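Local atomic coordinates of cytochrome P450 268A2 Cyp268A2 (Mycobacterium marinum, PDB entry 6BLD), a protein that belongs to the cytochrome P450 family of haem proteins and holds an iron protoporphyrin IX cofactor inside a mostly helical fold. Residues F279-W285 with E350-S355. Residues are numbered along the deposited sequence; the frame is centred on the assembly and turned at random.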
loop_
_atom_site.group_PDB
_atom_site.type_symbol
_atom_site.label_atom_id
_atom_site.label_comp_id
_atom_site.label_asym_id
_atom_site.label_seq_id
_atom_site.Cartn_x
_atom_site.Cartn_y
_atom_site.Cartn_z
ATOM N N PHE A 279 1.540 21.921 7.512
ATOM C CA PHE A 279 0.882 22.203 8.789
ATOM C C PHE A 279 1.949 22.351 9.865
ATOM O O PHE A 279 2.155 21.442 10.681
ATOM C CB PHE A 279 -0.119 21.104 9.149
ATOM C CG PHE A 279 -1.267 20.988 8.185
ATOM C CD1 PHE A 279 -1.150 20.223 7.036
ATOM C CD2 PHE A 279 -2.463 21.644 8.429
ATOM C CE1 PHE A 279 -2.203 20.116 6.149
ATOM C CE2 PHE A 279 -3.519 21.540 7.545
ATOM C CZ PHE A 279 -3.389 20.774 6.404
ATOM N N PRO A 280 2.648 23.490 9.898
ATOM C CA PRO A 280 3.704 23.670 10.908
ATOM C C PRO A 280 3.202 23.606 12.341
ATOM O O PRO A 280 3.934 23.131 13.218
ATOM C CB PRO A 280 4.274 25.056 10.576
ATOM C CG PRO A 280 3.919 25.287 9.149
ATOM C CD PRO A 280 2.599 24.610 8.943
ATOM N N SER A 281 1.981 24.077 12.610
ATOM C CA SER A 281 1.457 24.007 13.970
ATOM C C SER A 281 1.235 22.567 14.409
ATOM O O SER A 281 1.320 22.263 15.605
ATOM C CB SER A 281 0.157 24.806 14.082
ATOM O OG SER A 281 -0.951 24.050 13.623
ATOM N N GLN A 282 0.953 21.668 13.464
ATOM C CA GLN A 282 0.831 20.256 13.805
ATOM C C GLN A 282 2.190 19.649 14.128
ATOM O O GLN A 282 2.303 18.804 15.022
ATOM C CB GLN A 282 0.156 19.498 12.664
ATOM C CG GLN A 282 -1.296 19.885 12.446
ATOM C CD GLN A 282 -2.172 19.515 13.627
ATOM O OE1 GLN A 282 -2.949 20.331 14.121
ATOM N NE2 GLN A 282 -2.040 18.282 14.097
ATOM N N LYS A 283 3.235 20.071 13.411
ATOM C CA LYS A 283 4.578 19.588 13.714
ATOM C C LYS A 283 5.043 20.077 15.081
ATOM O O LYS A 283 5.638 19.312 15.849
ATOM C CB LYS A 283 5.553 20.029 12.623
ATOM C CG LYS A 283 6.977 19.536 12.823
ATOM C CD LYS A 283 7.982 20.510 12.232
ATOM C CE LYS A 283 8.894 19.826 11.228
ATOM N NZ LYS A 283 10.168 20.576 11.032
ATOM N N ALA A 284 4.780 21.346 15.401
ATOM C CA ALA A 284 5.147 21.867 16.714
ATOM C C ALA A 284 4.372 21.171 17.826
ATOM O O ALA A 284 4.906 20.969 18.922
ATOM C CB ALA A 284 4.915 23.378 16.766
ATOM N N TRP A 285 3.118 20.797 17.563
ATOM C CA TRP A 285 2.344 20.058 18.554
ATOM C C TRP A 285 2.953 18.687 18.819
ATOM O O TRP A 285 3.063 18.262 19.974
ATOM C CB TRP A 285 0.894 19.926 18.087
ATOM C CG TRP A 285 0.038 19.078 18.979
ATOM C CD1 TRP A 285 -0.655 19.487 20.080
ATOM C CD2 TRP A 285 -0.222 17.676 18.838
ATOM N NE1 TRP A 285 -1.329 18.426 20.635
ATOM C CE2 TRP A 285 -1.079 17.303 19.892
ATOM C CE3 TRP A 285 0.188 16.701 17.925
ATOM C CZ2 TRP A 285 -1.533 15.997 20.057
ATOM C CZ3 TRP A 285 -0.263 15.404 18.091
ATOM C CH2 TRP A 285 -1.116 15.065 19.148
ATOM N N GLU A 350 -10.100 17.103 5.728
ATOM C CA GLU A 350 -9.208 17.835 4.839
ATOM C C GLU A 350 -8.084 18.545 5.581
ATOM O O GLU A 350 -7.154 19.039 4.936
ATOM C CB GLU A 350 -10.005 18.851 4.019
ATOM C CG GLU A 350 -10.395 20.105 4.789
ATOM C CD GLU A 350 -11.588 19.887 5.703
ATOM O OE1 GLU A 350 -12.256 18.841 5.572
ATOM O OE2 GLU A 350 -11.855 20.764 6.552
ATOM N N ARG A 351 -8.147 18.612 6.907
ATOM C CA ARG A 351 -7.117 19.246 7.717
ATOM C C ARG A 351 -6.338 18.185 8.479
ATOM O O ARG A 351 -6.920 17.231 9.005
ATOM C CB ARG A 351 -7.727 20.252 8.696
ATOM C CG ARG A 351 -8.321 21.478 8.026
ATOM C CD ARG A 351 -8.815 22.489 9.049
ATOM N NE ARG A 351 -7.727 23.078 9.826
ATOM C CZ ARG A 351 -6.914 24.031 9.377
ATOM N NH1 ARG A 351 -7.058 24.504 8.146
ATOM N NH2 ARG A 351 -5.954 24.508 10.158
ATOM N N LEU A 352 -5.019 18.354 8.532
ATOM C CA LEU A 352 -4.174 17.423 9.268
ATOM C C LEU A 352 -4.337 17.654 10.764
ATOM O O LEU A 352 -4.066 18.751 11.264
ATOM C CB LEU A 352 -2.714 17.589 8.855
ATOM C CG LEU A 352 -1.747 16.516 9.363
ATOM C CD1 LEU A 352 -1.907 15.232 8.564
ATOM C CD2 LEU A 352 -0.311 17.012 9.304
ATOM N N ASP A 353 -4.789 16.624 11.479
ATOM C CA ASP A 353 -4.970 16.678 12.929
ATOM C C ASP A 353 -4.275 15.456 13.524
ATOM O O ASP A 353 -4.874 14.383 13.641
ATOM C CB ASP A 353 -6.449 16.732 13.303
ATOM C CG ASP A 353 -6.669 16.867 14.798
ATOM O OD1 ASP A 353 -5.705 17.206 15.518
ATOM O OD2 ASP A 353 -7.807 16.633 15.255
ATOM N N LEU A 354 -3.007 15.630 13.905
ATOM C CA LEU A 354 -2.223 14.562 14.512
ATOM C C LEU A 354 -2.747 14.148 15.881
ATOM O O LEU A 354 -2.263 13.155 16.436
ATOM C CB LEU A 354 -0.759 14.994 14.627
ATOM C CG LEU A 354 -0.090 15.485 13.339
ATOM C CD1 LEU A 354 1.360 15.877 13.593
ATOM C CD2 LEU A 354 -0.180 14.428 12.248
ATOM N N SER A 355 -3.708 14.883 16.438
ATOM C CA SER A 355 -4.346 14.532 17.697
ATOM C C SER A 355 -5.665 13.799 17.500
ATOM O O SER A 355 -6.357 13.525 18.485
ATOM C CB SER A 355 -4.582 15.787 18.538
ATOM O OG SER A 355 -5.713 16.503 18.075
#
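Phe279 lies against Leu352 where two parts of the cytochrome P450 fold meet. Phe279 sits at the N-cap of the short helix 280-288, which corresponds to helix J of the family, and residues 280-285 form its first part. Residues 350-355 belong to the irregular meander segment that runs toward helix 375-392. The side chain of Leu352 is about 13 Å from the haem.

The phenyl ring of Phe279 takes a CH-pi contact on one face. Leu352 CB sits 3.7 Å from the Phe279 ring centroid and 15° off the ring normal. It is offset toward the rim, and CD1 of Phe279 is the ring atom nearest to Leu352 CB, at 3.6 Å. Trp304 of helix 290-305 also meets the Phe279 ring, with the planes nearly perpendicular.

One turn on, the aliphatic start of Gln282 packs on Leu354. Gln282 CB is 3.9 Å from Leu354 CD1. The Gln282 chain bends at chi2 (-65°), which takes its amide end over the backbone between Leu352 and Leu354.

Trp285 closes the far end. With CG anti to the backbone N (chi1 175°), the indole is swung out so that its six-membered ring reaches the loop. Trp285 CZ3 is 3.5 Å from Leu354 CB.

In helix 290-305, Glu300 is probably the glutamate of the P450 ExxR motif. Asp353 N is hydrogen-bonded to Glu300 OE1, and Leu354 O to Thr296 OG1.

Asp353 and Ser355 make an Asx turn. Asp353 OD1 accepts from Ser355 N at 3.2 Å, from above the carboxylate plane. Ser355 OG donates to the same OD1 of Asp353 on its syn side, at 2.7 Å.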